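Local coordinates for protein cGAS/DncV-like nucleotidyltransferase in E. coli homolog (Elizabethkingia meningoseptica ATCC 13253 = NBRC 12535, PDB 6E0N) that synthesises cyclic nucleotide second messengers in response to phage infection, as the nucleotidyltransferase of a CBASS antiviral defence system, at residues I44-S49 and S60-V65; E155-Y160 and S169-H174. All coordinates share one frame; numbering follows the deposited sequence.

Interaction 1: I44-S49 and S60-V65. With MG (magnesium ion), chain E; GTP (guanosine-5'-triphosphate), chain C; APC (diphosphomethylphosphonic acid adenosyl ester), chain B.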
# COMPACT_ATOMS: atom_id res chain seq x y z
N ILE A 44 -15.03 -8.29 3.07
CA ILE A 44 -13.76 -8.62 2.42
C ILE A 44 -13.51 -7.61 1.31
O ILE A 44 -14.40 -7.35 0.49
CB ILE A 44 -13.76 -10.07 1.90
CG1 ILE A 44 -13.80 -11.04 3.09
CG2 ILE A 44 -12.53 -10.33 1.05
CD1 ILE A 44 -13.99 -12.49 2.72
N PHE A 45 -12.32 -7.02 1.30
CA PHE A 45 -11.94 -6.06 0.28
C PHE A 45 -10.43 -6.07 0.15
O PHE A 45 -9.72 -6.69 0.95
CB PHE A 45 -12.47 -4.65 0.59
CG PHE A 45 -11.93 -4.05 1.86
CD1 PHE A 45 -12.52 -4.33 3.08
CD2 PHE A 45 -10.85 -3.19 1.83
CE1 PHE A 45 -12.04 -3.77 4.25
CE2 PHE A 45 -10.36 -2.63 2.99
CZ PHE A 45 -10.95 -2.92 4.20
N LEU A 46 -9.93 -5.37 -0.86
CA LEU A 46 -8.50 -5.31 -1.09
C LEU A 46 -7.92 -4.00 -0.58
O LEU A 46 -8.60 -2.97 -0.53
CB LEU A 46 -8.18 -5.43 -2.59
CG LEU A 46 -8.68 -6.67 -3.33
CD1 LEU A 46 -8.15 -6.64 -4.77
CD2 LEU A 46 -8.29 -7.94 -2.62
N GLN A 47 -6.65 -4.05 -0.21
CA GLN A 47 -5.85 -2.86 -0.00
C GLN A 47 -4.51 -3.10 -0.68
O GLN A 47 -4.27 -4.13 -1.30
CB GLN A 47 -5.69 -2.54 1.48
CG GLN A 47 -4.84 -3.52 2.22
CD GLN A 47 -4.56 -3.08 3.63
OE1 GLN A 47 -5.20 -2.16 4.14
NE2 GLN A 47 -3.60 -3.73 4.28
N GLY A 48 -3.62 -2.14 -0.56
CA GLY A 48 -2.28 -2.29 -1.08
C GLY A 48 -2.23 -2.20 -2.60
O GLY A 48 -3.15 -1.68 -3.25
N SER A 49 -1.15 -2.73 -3.16
CA SER A 49 -0.79 -2.43 -4.54
C SER A 49 -1.87 -2.88 -5.52
O SER A 49 -2.08 -2.23 -6.56
CB SER A 49 0.55 -3.10 -4.88
OG SER A 49 0.44 -4.51 -4.81
N SER A 60 2.93 -10.55 -7.91
CA SER A 60 3.02 -9.92 -6.61
C SER A 60 1.95 -10.46 -5.66
O SER A 60 0.88 -10.91 -6.08
CB SER A 60 2.83 -8.41 -6.74
OG SER A 60 3.85 -7.82 -7.53
N ASP A 61 2.25 -10.40 -4.36
CA ASP A 61 1.29 -10.82 -3.35
C ASP A 61 0.14 -9.81 -3.26
O ASP A 61 0.33 -8.61 -3.44
CB ASP A 61 1.97 -10.89 -1.98
CG ASP A 61 3.16 -11.83 -1.96
OD1 ASP A 61 3.37 -12.57 -2.94
OD2 ASP A 61 3.90 -11.83 -0.94
N VAL A 62 -1.05 -10.32 -2.97
CA VAL A 62 -2.26 -9.50 -2.86
C VAL A 62 -2.65 -9.40 -1.39
O VAL A 62 -2.56 -10.38 -0.64
CB VAL A 62 -3.41 -10.06 -3.72
CG1 VAL A 62 -3.78 -11.48 -3.31
CG2 VAL A 62 -4.63 -9.14 -3.62
N ASP A 63 -3.10 -8.21 -0.99
CA ASP A 63 -3.50 -7.94 0.39
C ASP A 63 -5.02 -7.97 0.47
O ASP A 63 -5.69 -7.07 -0.04
CB ASP A 63 -2.96 -6.58 0.83
CG ASP A 63 -1.45 -6.49 0.69
OD1 ASP A 63 -0.76 -7.42 1.16
OD2 ASP A 63 -0.96 -5.50 0.11
N ILE A 64 -5.55 -9.01 1.11
CA ILE A 64 -6.98 -9.21 1.25
C ILE A 64 -7.35 -8.88 2.69
O ILE A 64 -6.93 -9.57 3.62
CB ILE A 64 -7.39 -10.65 0.90
CG1 ILE A 64 -6.95 -10.98 -0.53
CG2 ILE A 64 -8.88 -10.83 1.07
CD1 ILE A 64 -7.11 -12.44 -0.90
N VAL A 65 -8.15 -7.83 2.87
CA VAL A 65 -8.58 -7.41 4.20
C VAL A 65 -9.87 -8.15 4.55
O VAL A 65 -10.80 -8.22 3.73
CB VAL A 65 -8.79 -5.89 4.26
CG1 VAL A 65 -9.17 -5.47 5.67
CG2 VAL A 65 -7.54 -5.15 3.79
MG MG E . 1.03 -5.38 -0.79
PG GTP C . 3.73 -3.58 -2.23
O1G GTP C . 4.04 -3.75 -3.71
O2G GTP C . 5.03 -3.47 -1.48
O3G GTP C . 2.94 -4.77 -1.73
O3B GTP C . 2.92 -2.20 -2.05
PB GTP C . 1.53 -2.09 -1.24
O1B GTP C . 0.72 -3.36 -1.37
O2B GTP C . 0.80 -0.89 -1.76
O3A GTP C . 1.91 -1.82 0.30
PA GTP C . 1.88 -2.97 1.43
O1A GTP C . 1.79 -4.35 0.82
O2A GTP C . 3.09 -2.84 2.32
O5' GTP C . 0.55 -2.65 2.27
C5' GTP C . -0.70 -2.74 1.65
C4' GTP C . -1.55 -1.57 2.08
O4' GTP C . -1.55 -1.51 3.52
C3' GTP C . -1.16 -0.17 1.59
O3' GTP C . -1.78 0.19 0.40
C2' GTP C . -1.68 0.73 2.74
O2' GTP C . -3.01 1.08 2.46
C1' GTP C . -1.58 -0.16 3.99
N9 GTP C . -0.33 0.19 4.68
C8 GTP C . 0.86 -0.46 4.61
N7 GTP C . 1.75 0.19 5.39
C5 GTP C . 1.14 1.25 5.96
C6 GTP C . 1.57 2.24 6.83
O6 GTP C . 2.74 2.25 7.23
N1 GTP C . 0.69 3.22 7.24
C2 GTP C . -0.62 3.20 6.80
N2 GTP C . -1.47 4.14 7.19
N3 GTP C . -1.04 2.23 5.93
C4 GTP C . -0.18 1.26 5.52
PG APC B . 6.89 -10.68 9.59
O1G APC B . 7.32 -10.84 8.15
O2G APC B . 6.15 -11.91 10.06
O3G APC B . 8.11 -10.46 10.45
PB APC B . 4.81 -9.03 8.57
O1B APC B . 5.10 -9.71 7.28
O2B APC B . 3.40 -9.14 9.01
O3B APC B . 5.90 -9.38 9.72
PA APC B . 4.54 -6.87 6.41
O1A APC B . 5.01 -7.94 5.48
O2A APC B . 5.14 -5.51 5.98
C3A APC B . 5.10 -7.31 8.15
O5' APC B . 2.91 -6.66 6.47
C5' APC B . 2.16 -7.81 6.24
C4' APC B . 0.83 -7.36 5.57
O4' APC B . 0.13 -6.70 6.45
C3' APC B . 1.16 -6.38 4.43
O3' APC B . 1.09 -7.04 3.24
C2' APC B . 0.06 -5.31 4.53
O2' APC B . -1.03 -5.62 3.56
C1' APC B . -0.40 -5.35 5.74
N9 APC B . 0.11 -4.21 6.49
C8 APC B . 1.32 -3.90 6.99
N7 APC B . 1.23 -2.71 7.60
C5 APC B . -0.03 -2.27 7.46
C6 APC B . -0.68 -1.13 7.88
N6 APC B . -0.26 0.05 8.62
N1 APC B . -1.96 -0.94 7.61
C2 APC B . -2.64 -1.88 6.93
N3 APC B . -2.01 -3.01 6.52
C4 APC B . -0.72 -3.20 6.79
O HOH W 1 -2.63 -5.78 -2.76
O HOH W 2 0.17 -6.00 -2.65
O HOH W 3 1.43 -7.24 -0.11

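Interaction 2: E155-Y160 and S169-H174. With APC (diphosphomethylphosphonic acid adenosyl ester), chain B.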
# COMPACT_ATOMS: atom_id res chain seq x y z
N GLU A 155 -13.49 6.96 9.59
CA GLU A 155 -13.62 5.52 9.76
C GLU A 155 -12.56 4.81 8.93
O GLU A 155 -12.39 5.09 7.74
CB GLU A 155 -15.00 5.00 9.37
CG GLU A 155 -15.11 3.49 9.54
CD GLU A 155 -16.49 2.94 9.22
OE1 GLU A 155 -17.48 3.66 9.45
OE2 GLU A 155 -16.57 1.79 8.76
N GLY A 156 -11.85 3.88 9.57
CA GLY A 156 -10.88 3.04 8.89
C GLY A 156 -10.90 1.65 9.48
O GLY A 156 -11.96 1.14 9.87
N ILE A 157 -9.73 1.02 9.57
CA ILE A 157 -9.61 -0.31 10.15
C ILE A 157 -8.48 -0.32 11.17
O ILE A 157 -7.56 0.50 11.12
CB ILE A 157 -9.38 -1.40 9.09
CG1 ILE A 157 -8.14 -1.08 8.26
CG2 ILE A 157 -10.61 -1.55 8.19
CD1 ILE A 157 -7.72 -2.21 7.33
N LYS A 158 -8.56 -1.27 12.10
CA LYS A 158 -7.51 -1.45 13.09
C LYS A 158 -7.27 -2.94 13.30
O LYS A 158 -8.20 -3.75 13.25
CB LYS A 158 -7.87 -0.79 14.43
CG LYS A 158 -9.01 -1.45 15.17
CD LYS A 158 -9.31 -0.70 16.47
CE LYS A 158 -10.42 -1.38 17.27
NZ LYS A 158 -10.73 -0.63 18.53
N PHE A 159 -6.01 -3.30 13.52
CA PHE A 159 -5.64 -4.65 13.92
C PHE A 159 -4.41 -4.54 14.81
O PHE A 159 -3.87 -3.46 15.03
CB PHE A 159 -5.46 -5.57 12.70
CG PHE A 159 -4.44 -5.11 11.72
CD1 PHE A 159 -4.79 -4.22 10.71
CD2 PHE A 159 -3.14 -5.58 11.77
CE1 PHE A 159 -3.85 -3.80 9.78
CE2 PHE A 159 -2.20 -5.16 10.85
CZ PHE A 159 -2.55 -4.27 9.86
N TYR A 160 -3.99 -5.68 15.35
CA TYR A 160 -2.86 -5.72 16.26
C TYR A 160 -1.83 -6.70 15.75
O TYR A 160 -2.17 -7.80 15.30
CB TYR A 160 -3.33 -6.09 17.67
CG TYR A 160 -4.35 -5.10 18.20
CD1 TYR A 160 -5.70 -5.22 17.88
CD2 TYR A 160 -3.96 -4.03 19.00
CE1 TYR A 160 -6.63 -4.32 18.36
CE2 TYR A 160 -4.88 -3.13 19.48
CZ TYR A 160 -6.22 -3.27 19.15
OH TYR A 160 -7.14 -2.37 19.62
N SER A 169 -5.30 2.00 9.78
CA SER A 169 -5.22 2.26 8.35
C SER A 169 -6.53 2.85 7.88
O SER A 169 -7.59 2.57 8.44
CB SER A 169 -4.92 0.95 7.59
OG SER A 169 -4.83 1.16 6.20
N PHE A 170 -6.45 3.67 6.83
CA PHE A 170 -7.62 4.29 6.20
C PHE A 170 -7.57 3.99 4.71
O PHE A 170 -7.37 4.89 3.88
CB PHE A 170 -7.65 5.80 6.49
CG PHE A 170 -7.81 6.11 7.95
CD1 PHE A 170 -9.07 6.15 8.53
CD2 PHE A 170 -6.70 6.31 8.75
CE1 PHE A 170 -9.21 6.42 9.88
CE2 PHE A 170 -6.84 6.58 10.10
CZ PHE A 170 -8.10 6.63 10.66
N PRO A 171 -7.76 2.72 4.34
CA PRO A 171 -7.54 2.33 2.94
C PRO A 171 -8.51 2.96 1.96
O PRO A 171 -8.13 3.21 0.81
CB PRO A 171 -7.66 0.80 2.97
CG PRO A 171 -8.49 0.50 4.22
CD PRO A 171 -8.07 1.57 5.22
N GLU A 172 -9.76 3.21 2.36
CA GLU A 172 -10.73 3.78 1.42
C GLU A 172 -10.34 5.20 1.05
O GLU A 172 -10.36 5.57 -0.13
CB GLU A 172 -12.13 3.73 2.01
CG GLU A 172 -12.64 2.32 2.29
CD GLU A 172 -12.57 1.42 1.07
OE1 GLU A 172 -12.95 1.88 -0.03
OE2 GLU A 172 -12.13 0.27 1.21
N GLN A 173 -9.99 6.02 2.04
CA GLN A 173 -9.60 7.40 1.77
C GLN A 173 -8.27 7.46 1.04
O GLN A 173 -8.07 8.31 0.16
CB GLN A 173 -9.54 8.18 3.09
CG GLN A 173 -10.87 8.25 3.85
CD GLN A 173 -11.09 7.12 4.84
OE1 GLN A 173 -10.53 6.02 4.71
NE2 GLN A 173 -11.91 7.38 5.86
N HIS A 174 -7.34 6.57 1.38
CA HIS A 174 -6.10 6.43 0.61
C HIS A 174 -6.41 6.13 -0.85
O HIS A 174 -5.88 6.78 -1.76
CB HIS A 174 -5.26 5.31 1.24
CG HIS A 174 -3.92 5.13 0.60
ND1 HIS A 174 -2.77 5.71 1.09
CD2 HIS A 174 -3.55 4.42 -0.49
CE1 HIS A 174 -1.75 5.37 0.33
NE2 HIS A 174 -2.19 4.59 -0.64
PG APC B . 6.89 -10.68 9.59
O1G APC B . 7.32 -10.84 8.15
O2G APC B . 6.15 -11.91 10.06
O3G APC B . 8.11 -10.46 10.45
PB APC B . 4.81 -9.03 8.57
O1B APC B . 5.10 -9.71 7.28
O2B APC B . 3.40 -9.14 9.01
O3B APC B . 5.90 -9.38 9.72
PA APC B . 4.54 -6.87 6.41
O1A APC B . 5.01 -7.94 5.48
O2A APC B . 5.14 -5.51 5.98
C3A APC B . 5.10 -7.31 8.15
O5' APC B . 2.91 -6.66 6.47
C5' APC B . 2.16 -7.81 6.24
C4' APC B . 0.83 -7.36 5.57
O4' APC B . 0.13 -6.70 6.45
C3' APC B . 1.16 -6.38 4.43
O3' APC B . 1.09 -7.04 3.24
C2' APC B . 0.06 -5.31 4.53
O2' APC B . -1.03 -5.62 3.56
C1' APC B . -0.40 -5.35 5.74
N9 APC B . 0.11 -4.21 6.49
C8 APC B . 1.32 -3.90 6.99
N7 APC B . 1.23 -2.71 7.60
C5 APC B . -0.03 -2.27 7.46
C6 APC B . -0.68 -1.13 7.88
N6 APC B . -0.26 0.05 8.62
N1 APC B . -1.96 -0.94 7.61
C2 APC B . -2.64 -1.88 6.93
N3 APC B . -2.01 -3.01 6.52
C4 APC B . -0.72 -3.20 6.79

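Interaction 1: I44-S49 and S60-V65
A magnesium-bound water is gripped from both segments: it donates to S49 OG at 2.6 Å and to the backbone O of D61. S49 OG has a further partner in N55, so the serine is fixed in rotation while its backbone N donates to GTP O1B over 2.7 Å. The same ion takes D63 OD2 at 2.2 Å, one oxygen from each of the three GTP phosphates, and a second water that donates to D63 OD1. D63 is thus the protein carboxylate in a shell otherwise made of triphosphate and water; D61, probably also a magnesium ligand, keeps its OD2 7.1 Å from this ion and does not coordinate it here. G48, in the bend after the strand and with no side chain, lets its CA pass close to D63 OD2. A third water ties Q47 O to D63 N where the strands begin to part.

Further along the strands from the metal, F45 and V65 form a hydrogen-bonded antiparallel pair, with V65 N reaching F45 O at 2.7 Å. V65 then works as a wedge. Its CB sits over the F45 ring in a CH-pi contact, 3.8 Å from the centroid, and CG2 presses on Q47 CG at 3.5 Å. With CG set between backbone N and carbonyl carbon (chi1 69°) and the chain extended beyond it, Q47 reaches the adenine, where NE2 donates to APC N3 at 2.8 Å. L46, V62, I64 and I44 meet on the reverse face, where I44 and I64 also touch helix 21-38. A Gly-Ser pair at a helix entrance, facing an Asp-Val-Asp motif at the start of the next strand, with D136 probably completing the acidic triad, is characteristic of the polymerase-beta-like nucleotidyltransferase active site.

Interaction 2: E155-Y160 and S169-H174
S169 pairs with I157 as the last rung of the hairpin, through two antiparallel backbone hydrogen bonds, with S169 O accepting from I157 N at 2.9 Å and S169 N donating back to I157 O. Beyond this pair its CB lies against the adenine at APC N1, 3.5 Å away, while F159 from the neighbouring strand brings CZ to within 3.6 Å of APC N3 and aims its ring edge at C2 of the base.

F170 takes the N-cap position of helix 171-184. Its ring settles beside G156, where CD1 comes to 3.6 Å from the glycine CA, and its edge faces the carbonyl oxygen of E155; the missing side chain of G156 is what admits the ring so close. F264 meets the same ring at a shallow angle between planes.

P171 opens the helix and rests CD on I157 CG1 at 4.0 Å, an oblique apolar touch. E172 forms a salt bridge with R51 and touches F45 of strand 42-47.

Q173 points back. With chi2 at 90° its chain is kinked rather than extended, which turns the amide so that NE2 donates to E155 O over 3.0 Å, nearly straight at 172°, with the acceptor lying in the amide plane. H174 closes the first helical turn through its N to F170 O, and its ring turns to E220 and F217.

Chemically, all three hydrogen bonds of the join fall on backbone atoms of 155-157, so the strand is held to the helix start without its side chains; S169 and F159 meet the adenine by van der Waals contact, with no side-chain hydrogen bond to the base.

Overall arrangement
Both contacts are buried and belong to one sheet, joined through strands 62-68, 135-147 and 152-160, yet they serve the bound nucleotides differently. Interaction 1 supplies charged and polar chemistry at its metal end: ion, waters, triphosphate and the minor-groove side of the adenine. Interaction 2 lies further along the sheet, where it passes into helix 171-184, and presents the base with non-polar carbon instead. The two meet directly, with F45 CE2 on P171 CG at 3.8 Å and V65 CG1 against I157 CD1, so the antiparallel strand pair of the active site and the start of the helix share one apolar seam. Near it, Q47 and S169 border the same adenine.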